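Local coordinates for protein Poly(A) ribonuclease pop2 (Schizosaccharomyces pombe, PDB 2P51) that removes poly(A) tails from mRNA as the catalytic 3'-exoribonuclease subunit of the CCR4-NOT complex, releasing 5'-AMP, at residues T52-V57 with G170-Y175. Sequence-based numbering, arbitrary orientation.
Sequences TEFPGV and GYDFAY. With MG (magnesium ion), chain C; MG (magnesium ion), chain B.
Tyr171 meets Phe54 and Val57 with one side chain. Its CB lies 3.6 Å from Phe54 CZ. The two rings are nearly parallel, at 8°, but slid apart so that they barely overlap. Farther out, Tyr171 OH is 3.5 Å from Val57 CG2.

Asp172 divides its carboxylate between protein and metal. Asp172 OD2 binds a magnesium ion at 2.1 Å, and Asp51 and four waters complete that site. Asp172 OD1 accepts the hydroxyl of Thr52, with OG1 2.7 Å away. This donor comes from the anti side, 29° out of the carboxylate plane. Thr52 OG1 sits between its own backbone N and carbonyl carbon (chi1 73°), where it faces OD1. Thr52 N adds a weak bond to OD1, and a metal-bound water donates to the same oxygen. Together with the metal on OD2, these three donors probably fix the rotation of the carboxylate. Phe54 turns its ring edge to OD1.

Tyr175 brings CE1 over one face of the Phe54 ring, 3.3 Å from Phe54 CG. The planes are inclined and overlap little. Tyr175 OH is hydrogen-bonded to Leu83 O and accepts a hydrogen bond from a water that also donates to Gly56 O. An alanine in place of Phe54 would probably open a gap beside Tyr171 CB and Tyr175 CE1, though Tyr175 would still be held by Leu83.

The side chain of Glu53 leaves the backbone away from the helix, and OE2 binds the second magnesium ion, with Asp51 and Asp241. The contact thus joins the two metal sites of a DEDD nuclease: the end of strand 47-53 carries Glu53, and the start of helix 170-181 carries Asp172. Strand 47-53 lies between strands 87-93 and 163-166 of the mixed sheet. Helix 69-82 packs against Val57, Tyr171 and Ala174.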
loop_
_atom_site.group_PDB
_atom_site.type_symbol
_atom_site.label_atom_id
_atom_site.label_comp_id
_atom_site.label_asym_id
_atom_site.label_seq_id
_atom_site.Cartn_x
_atom_site.Cartn_y
_atom_site.Cartn_z
ATOM N N THR A 52 -1.094 0.014 3.138
ATOM C CA THR A 52 -0.285 0.089 4.349
ATOM C C THR A 52 -1.208 0.386 5.539
ATOM O O THR A 52 -2.309 0.897 5.367
ATOM C CB THR A 52 0.791 1.204 4.358
ATOM O OG1 THR A 52 0.166 2.476 4.518
ATOM C CG2 THR A 52 1.619 1.186 3.047
ATOM N N GLU A 53 -0.779 0.021 6.746
ATOM C CA GLU A 53 -1.462 0.496 7.935
ATOM C C GLU A 53 -0.447 1.381 8.701
ATOM O O GLU A 53 0.765 1.088 8.728
ATOM C CB GLU A 53 -1.962 -0.630 8.831
ATOM C CG GLU A 53 -2.869 -1.661 8.178
ATOM C CD GLU A 53 -4.113 -1.095 7.557
ATOM O OE1 GLU A 53 -4.713 -0.150 8.081
ATOM O OE2 GLU A 53 -4.519 -1.621 6.474
ATOM N N PHE A 54 -0.920 2.427 9.341
ATOM C CA PHE A 54 -0.099 3.410 10.032
ATOM C C PHE A 54 -0.993 4.080 11.072
ATOM O O PHE A 54 -2.218 3.859 11.054
ATOM C CB PHE A 54 0.474 4.408 9.026
ATOM C CG PHE A 54 -0.578 5.042 8.133
ATOM C CD1 PHE A 54 -1.262 6.188 8.534
ATOM C CD2 PHE A 54 -0.846 4.490 6.877
ATOM C CE1 PHE A 54 -2.210 6.766 7.718
ATOM C CE2 PHE A 54 -1.818 5.054 6.065
ATOM C CZ PHE A 54 -2.478 6.200 6.500
ATOM N N PRO A 55 -0.432 4.806 12.006
ATOM C CA PRO A 55 -1.235 5.248 13.173
ATOM C C PRO A 55 -2.052 6.507 12.956
ATOM O O PRO A 55 -2.182 7.364 13.845
ATOM C CB PRO A 55 -0.180 5.432 14.266
ATOM C CG PRO A 55 1.131 5.569 13.623
ATOM C CD PRO A 55 1.007 5.148 12.174
ATOM N N GLY A 56 -2.643 6.618 11.765
ATOM C CA GLY A 56 -3.610 7.673 11.529
ATOM C C GLY A 56 -2.984 9.023 11.228
ATOM O O GLY A 56 -1.837 9.076 10.772
ATOM N N VAL A 57 -3.748 10.068 11.419
ATOM C CA VAL A 57 -3.359 11.463 11.299
ATOM C C VAL A 57 -3.461 12.110 12.686
ATOM O O VAL A 57 -4.544 12.017 13.332
ATOM C CB VAL A 57 -4.288 12.181 10.311
ATOM C CG1 VAL A 57 -4.076 13.697 10.255
ATOM C CG2 VAL A 57 -4.044 11.534 8.940
ATOM N N GLY A 170 -2.139 8.222 -1.574
ATOM C CA GLY A 170 -1.114 9.216 -1.206
ATOM C C GLY A 170 -0.309 8.770 0.006
ATOM O O GLY A 170 0.932 8.771 -0.011
ATOM N N TYR A 171 -0.994 8.432 1.100
ATOM C CA TYR A 171 -0.252 8.017 2.292
ATOM C C TYR A 171 0.472 6.703 2.068
ATOM O O TYR A 171 1.629 6.584 2.515
ATOM C CB TYR A 171 -1.175 7.873 3.538
ATOM C CG TYR A 171 -1.511 9.187 4.205
ATOM C CD1 TYR A 171 -2.417 10.097 3.625
ATOM C CD2 TYR A 171 -0.969 9.542 5.451
ATOM C CE1 TYR A 171 -2.743 11.304 4.247
ATOM C CE2 TYR A 171 -1.311 10.754 6.048
ATOM C CZ TYR A 171 -2.182 11.638 5.475
ATOM O OH TYR A 171 -2.512 12.844 6.077
ATOM N N ASP A 172 -0.175 5.732 1.449
ATOM C CA ASP A 172 0.403 4.411 1.266
ATOM C C ASP A 172 1.709 4.495 0.474
ATOM O O ASP A 172 2.765 3.933 0.854
ATOM C CB ASP A 172 -0.631 3.518 0.593
ATOM C CG ASP A 172 -1.811 3.128 1.425
ATOM O OD1 ASP A 172 -1.655 3.216 2.678
ATOM O OD2 ASP A 172 -2.908 2.786 0.927
ATOM N N PHE A 173 1.666 5.241 -0.653
ATOM C CA PHE A 173 2.892 5.394 -1.455
ATOM C C PHE A 173 3.918 6.228 -0.678
ATOM O O PHE A 173 5.135 5.957 -0.767
ATOM C CB PHE A 173 2.632 6.086 -2.793
ATOM C CG PHE A 173 2.379 5.187 -3.977
ATOM C CD1 PHE A 173 3.210 4.108 -4.247
ATOM C CD2 PHE A 173 1.311 5.409 -4.811
ATOM C CE1 PHE A 173 3.034 3.222 -5.326
ATOM C CE2 PHE A 173 1.132 4.564 -5.891
ATOM C CZ PHE A 173 1.948 3.483 -6.164
ATOM N N ALA A 174 3.499 7.259 0.055
ATOM C CA ALA A 174 4.450 8.075 0.822
ATOM C C ALA A 174 5.178 7.192 1.828
ATOM O O ALA A 174 6.406 7.353 2.040
ATOM C CB ALA A 174 3.781 9.269 1.476
ATOM N N TYR A 175 4.471 6.249 2.472
ATOM C CA TYR A 175 5.163 5.398 3.468
ATOM C C TYR A 175 6.196 4.509 2.793
ATOM O O TYR A 175 7.249 4.279 3.406
ATOM C CB TYR A 175 4.145 4.550 4.238
ATOM C CG TYR A 175 3.703 5.296 5.497
ATOM C CD1 TYR A 175 2.452 5.846 5.676
ATOM C CD2 TYR A 175 4.648 5.423 6.503
ATOM C CE1 TYR A 175 2.081 6.523 6.848
ATOM C CE2 TYR A 175 4.308 6.092 7.647
ATOM C CZ TYR A 175 3.046 6.641 7.829
ATOM O OH TYR A 175 2.793 7.291 9.005
HETATM MG MG MG C . -5.837 -0.886 5.021
HETATM MG MG MG B . -4.734 2.212 1.846
HETATM O O HOH W 1 -4.975 1.051 5.198
HETATM O O HOH W 2 0.369 9.309 8.855
HETATM O O HOH W 3 -4.125 3.134 3.592
HETATM O O HOH W 4 -5.504 1.578 0.043
HETATM O O HOH W 5 -6.366 1.608 2.841
HETATM O O HOH W 6 -5.688 4.033 1.284
#